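Long-range contact in FAD:protein FMN transferase (PDB 6NXI), which probably transfers the FMN moiety of FAD, with magnesium as cofactor, onto a threonine hydroxyl of a target flavoprotein: residues T17-A30 against L169-G182. Numbering follows the deposited sequence.
Sequences TTYNIKYIQQPGIA and LQSQGIENYMVEIG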
# COMPACT_ATOMS: atom_id res chain seq x y z
N THR A 17 -4.21 -12.07 -1.90
CA THR A 17 -3.84 -12.30 -0.47
C THR A 17 -5.11 -12.69 0.29
O THR A 17 -6.09 -13.15 -0.34
CB THR A 17 -3.02 -11.13 0.11
OG1 THR A 17 -2.57 -11.34 1.47
CG2 THR A 17 -3.72 -9.78 0.04
N THR A 18 -5.13 -12.38 1.58
CA THR A 18 -6.28 -12.66 2.46
C THR A 18 -6.54 -11.42 3.30
O THR A 18 -5.63 -10.58 3.59
CB THR A 18 -6.07 -13.88 3.38
OG1 THR A 18 -4.96 -13.49 4.19
CG2 THR A 18 -5.87 -15.17 2.61
N TYR A 19 -7.81 -11.25 3.63
CA TYR A 19 -8.22 -10.25 4.63
C TYR A 19 -8.59 -10.95 5.94
O TYR A 19 -8.97 -12.14 5.98
CB TYR A 19 -9.40 -9.41 4.14
CG TYR A 19 -10.71 -10.12 3.97
CD1 TYR A 19 -11.16 -10.52 2.73
CD2 TYR A 19 -11.57 -10.30 5.05
CE1 TYR A 19 -12.39 -11.14 2.57
CE2 TYR A 19 -12.78 -10.95 4.92
CZ TYR A 19 -13.19 -11.38 3.67
OH TYR A 19 -14.41 -11.98 3.52
N ASN A 20 -8.46 -10.18 7.00
CA ASN A 20 -8.82 -10.58 8.37
C ASN A 20 -9.50 -9.39 9.01
O ASN A 20 -8.91 -8.34 9.12
CB ASN A 20 -7.64 -11.03 9.19
CG ASN A 20 -7.08 -12.34 8.71
OD1 ASN A 20 -7.70 -13.40 8.89
ND2 ASN A 20 -5.89 -12.26 8.13
N ILE A 21 -10.76 -9.57 9.36
CA ILE A 21 -11.53 -8.49 10.00
C ILE A 21 -11.92 -9.01 11.38
O ILE A 21 -12.48 -10.11 11.46
CB ILE A 21 -12.69 -8.08 9.12
CG1 ILE A 21 -12.12 -7.47 7.82
CG2 ILE A 21 -13.63 -7.13 9.89
CD1 ILE A 21 -13.06 -7.50 6.70
N LYS A 22 -11.64 -8.26 12.42
CA LYS A 22 -12.08 -8.58 13.79
C LYS A 22 -12.94 -7.44 14.29
O LYS A 22 -12.58 -6.27 14.09
CB LYS A 22 -10.92 -8.83 14.75
CG LYS A 22 -10.12 -10.06 14.40
CD LYS A 22 -8.90 -10.24 15.35
CE LYS A 22 -8.16 -11.54 15.06
NZ LYS A 22 -7.10 -11.85 16.05
N TYR A 23 -14.07 -7.76 14.90
CA TYR A 23 -14.92 -6.69 15.45
C TYR A 23 -15.56 -7.21 16.72
O TYR A 23 -15.66 -8.43 16.95
CB TYR A 23 -15.91 -6.15 14.41
CG TYR A 23 -16.98 -7.14 14.04
CD1 TYR A 23 -16.83 -7.97 12.95
CD2 TYR A 23 -18.17 -7.22 14.75
CE1 TYR A 23 -17.79 -8.90 12.60
CE2 TYR A 23 -19.14 -8.13 14.40
CZ TYR A 23 -18.96 -8.98 13.32
OH TYR A 23 -19.90 -9.90 12.95
N ILE A 24 -16.06 -6.26 17.52
CA ILE A 24 -16.70 -6.59 18.81
C ILE A 24 -18.21 -6.53 18.61
O ILE A 24 -18.71 -5.51 18.18
CB ILE A 24 -16.21 -5.72 19.97
CG1 ILE A 24 -14.68 -5.74 20.07
CG2 ILE A 24 -16.86 -6.22 21.25
CD1 ILE A 24 -14.07 -7.14 20.15
N GLN A 25 -18.88 -7.64 18.89
CA GLN A 25 -20.36 -7.75 18.79
C GLN A 25 -20.94 -6.71 19.73
O GLN A 25 -20.42 -6.53 20.87
CB GLN A 25 -20.76 -9.20 19.10
CG GLN A 25 -22.25 -9.45 18.93
CD GLN A 25 -22.71 -9.31 17.50
OE1 GLN A 25 -21.97 -9.58 16.57
NE2 GLN A 25 -23.97 -8.94 17.30
N GLN A 26 -21.98 -6.03 19.29
CA GLN A 26 -22.74 -5.04 20.09
C GLN A 26 -24.21 -5.26 19.79
O GLN A 26 -24.57 -5.85 18.77
CB GLN A 26 -22.27 -3.63 19.73
CG GLN A 26 -20.96 -3.26 20.43
CD GLN A 26 -21.09 -3.21 21.93
OE1 GLN A 26 -20.63 -4.11 22.67
NE2 GLN A 26 -21.69 -2.14 22.42
N PRO A 27 -25.13 -4.88 20.69
CA PRO A 27 -26.54 -5.05 20.38
C PRO A 27 -26.95 -4.32 19.10
O PRO A 27 -26.46 -3.24 18.83
CB PRO A 27 -27.23 -4.50 21.64
CG PRO A 27 -26.19 -4.61 22.73
CD PRO A 27 -24.87 -4.36 22.03
N GLY A 28 -27.82 -4.95 18.32
CA GLY A 28 -28.52 -4.30 17.20
C GLY A 28 -27.73 -4.28 15.90
O GLY A 28 -28.18 -3.64 14.94
N ILE A 29 -26.57 -4.92 15.82
CA ILE A 29 -25.82 -4.92 14.53
C ILE A 29 -26.18 -6.17 13.72
O ILE A 29 -26.63 -7.17 14.29
CB ILE A 29 -24.32 -4.77 14.76
CG1 ILE A 29 -23.70 -6.01 15.41
CG2 ILE A 29 -23.99 -3.52 15.55
CD1 ILE A 29 -22.18 -5.96 15.39
N ALA A 30 -25.98 -6.09 12.40
CA ALA A 30 -26.13 -7.21 11.47
C ALA A 30 -25.33 -8.43 11.96
O ALA A 30 -24.25 -8.26 12.60
CB ALA A 30 -25.71 -6.78 10.10
N LEU A 169 -18.04 -0.89 8.02
CA LEU A 169 -18.30 -1.37 9.40
C LEU A 169 -18.92 -0.21 10.21
O LEU A 169 -19.88 -0.46 10.95
CB LEU A 169 -17.04 -1.92 10.03
CG LEU A 169 -16.49 -3.20 9.41
CD1 LEU A 169 -15.21 -3.58 10.14
CD2 LEU A 169 -17.50 -4.34 9.52
N GLN A 170 -18.38 0.99 10.07
CA GLN A 170 -18.94 2.19 10.76
C GLN A 170 -20.39 2.39 10.34
O GLN A 170 -21.24 2.70 11.21
CB GLN A 170 -18.04 3.37 10.44
CG GLN A 170 -16.73 3.25 11.16
CD GLN A 170 -15.77 4.40 10.97
OE1 GLN A 170 -14.62 4.29 11.39
NE2 GLN A 170 -16.24 5.49 10.34
N SER A 171 -20.70 2.26 9.04
CA SER A 171 -22.07 2.45 8.49
C SER A 171 -23.00 1.45 9.16
O SER A 171 -24.21 1.74 9.30
CB SER A 171 -22.09 2.33 6.98
OG SER A 171 -22.20 0.97 6.57
N GLN A 172 -22.49 0.31 9.63
CA GLN A 172 -23.29 -0.76 10.28
C GLN A 172 -23.28 -0.60 11.82
O GLN A 172 -23.82 -1.52 12.50
CB GLN A 172 -22.73 -2.11 9.82
CG GLN A 172 -23.03 -2.43 8.36
CD GLN A 172 -24.50 -2.64 8.11
OE1 GLN A 172 -25.16 -3.32 8.86
NE2 GLN A 172 -25.03 -2.03 7.06
N GLY A 173 -22.72 0.49 12.36
CA GLY A 173 -22.73 0.79 13.81
C GLY A 173 -21.74 -0.06 14.56
O GLY A 173 -21.89 -0.22 15.77
N ILE A 174 -20.66 -0.46 13.88
CA ILE A 174 -19.55 -1.21 14.53
C ILE A 174 -18.39 -0.23 14.79
O ILE A 174 -17.78 0.22 13.83
CB ILE A 174 -19.12 -2.40 13.66
CG1 ILE A 174 -20.29 -3.36 13.46
CG2 ILE A 174 -17.90 -3.14 14.18
CD1 ILE A 174 -20.08 -4.31 12.34
N GLU A 175 -18.13 0.04 16.06
CA GLU A 175 -17.18 1.11 16.44
C GLU A 175 -15.92 0.49 17.04
O GLU A 175 -15.02 1.26 17.34
CB GLU A 175 -17.87 2.14 17.31
CG GLU A 175 -19.08 2.81 16.60
CD GLU A 175 -18.92 3.46 15.22
OE1 GLU A 175 -17.84 3.98 14.91
OE2 GLU A 175 -19.90 3.51 14.42
N ASN A 176 -15.84 -0.84 17.13
CA ASN A 176 -14.63 -1.53 17.64
C ASN A 176 -14.20 -2.57 16.61
O ASN A 176 -14.81 -3.64 16.49
CB ASN A 176 -14.88 -2.16 19.00
CG ASN A 176 -15.42 -1.15 19.98
OD1 ASN A 176 -14.66 -0.39 20.56
ND2 ASN A 176 -16.74 -1.12 20.15
N TYR A 177 -13.13 -2.30 15.87
CA TYR A 177 -12.73 -3.24 14.81
C TYR A 177 -11.24 -3.12 14.50
O TYR A 177 -10.62 -2.05 14.70
CB TYR A 177 -13.52 -3.00 13.52
CG TYR A 177 -13.42 -1.62 12.90
CD1 TYR A 177 -12.31 -1.25 12.17
CD2 TYR A 177 -14.43 -0.68 13.04
CE1 TYR A 177 -12.17 0.03 11.65
CE2 TYR A 177 -14.32 0.58 12.47
CZ TYR A 177 -13.17 0.95 11.80
OH TYR A 177 -12.99 2.18 11.24
N MET A 178 -10.79 -4.16 13.83
CA MET A 178 -9.47 -4.21 13.14
C MET A 178 -9.74 -4.74 11.75
O MET A 178 -10.33 -5.84 11.65
CB MET A 178 -8.46 -5.13 13.81
CG MET A 178 -7.26 -5.38 12.91
SD MET A 178 -6.20 -6.68 13.58
CE MET A 178 -5.67 -5.82 15.05
N VAL A 179 -9.43 -3.96 10.70
CA VAL A 179 -9.51 -4.42 9.30
C VAL A 179 -8.08 -4.62 8.81
O VAL A 179 -7.32 -3.65 8.91
CB VAL A 179 -10.23 -3.38 8.44
CG1 VAL A 179 -10.19 -3.76 7.00
CG2 VAL A 179 -11.66 -3.16 8.95
N GLU A 180 -7.73 -5.80 8.32
CA GLU A 180 -6.36 -6.09 7.83
C GLU A 180 -6.45 -6.77 6.46
O GLU A 180 -7.20 -7.75 6.32
CB GLU A 180 -5.61 -6.93 8.87
CG GLU A 180 -4.20 -7.32 8.43
CD GLU A 180 -4.11 -8.70 7.83
OE1 GLU A 180 -4.51 -9.68 8.52
OE2 GLU A 180 -3.75 -8.81 6.66
N ILE A 181 -5.83 -6.19 5.45
CA ILE A 181 -5.70 -6.83 4.11
C ILE A 181 -4.24 -6.88 3.71
O ILE A 181 -3.61 -5.85 3.61
CB ILE A 181 -6.52 -6.06 3.07
CG1 ILE A 181 -7.98 -5.88 3.49
CG2 ILE A 181 -6.41 -6.73 1.74
CD1 ILE A 181 -8.77 -5.02 2.48
N GLY A 182 -3.71 -8.08 3.54
CA GLY A 182 -2.31 -8.25 3.17
C GLY A 182 -1.38 -7.45 4.07
O GLY A 182 -0.41 -6.83 3.56
O HOH W 1 -3.31 -11.08 5.21
O HOH W 2 -18.11 -2.79 18.13
O HOH W 3 -25.47 -3.33 11.41
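Glu-180 and Asn-20 sit abreast on strands 177-181 and 17-24, neighbours in the eight-stranded antiparallel sheet, and are joined by three hydrogen bonds. Two are backbone bonds, Asn-20 N to Glu-180 O at 2.8 Å and Glu-180 N to Asn-20 O at 2.9 Å. The third lies on the face shared with Lys-22 and Met-178, where Glu-180 bends at its second torsion (chi2 -97°) and swings its carboxylate toward Asn-20. There Asn-20 ND2 donates to the syn side of Glu-180 OE1 at 3.0 Å, with OE1 near the Asn-20 amide plane, although amide and carboxylate planes are turned 43° apart. Glu-180 OE2 accepts from Gly-183 N and from a water that also reaches Thr-18 O, while Asn-20 OD1 is held by His-9 and Ser-11 of strand 7-14.

Asn-176 anchors one end of the pairing. Ile-24 N donates to Asn-176 O at 3.1 Å, and Asn-176 ND2 donates an N-H to a water that in turn donates to Ile-24 O; OD1 is taken by Leu-190 N. At the other end, the Thr-17 side chain lies about 6 Å from the bound FAD and Gly-182 about 8 Å from a magnesium ion.

The reverse face is mostly apolar, though Tyr-19 OH bonds to Asp-40 and Gln-36. Ile-21 CG2 meets Leu-169 CD1, and Ile-174 CG2 presses on Tyr-23 CB at 3.6 Å, while helices 32-50 and 157-171 pack against this face. The Ile-29 and Ile-174 side chains cross at about a right angle; Ile-174 N closes the Schellman motif on Leu-169 O, with Gly-173 as C-prime residue.

On the more exposed face, donors converging on the carboxylate would be consistent with an ionised Glu-180.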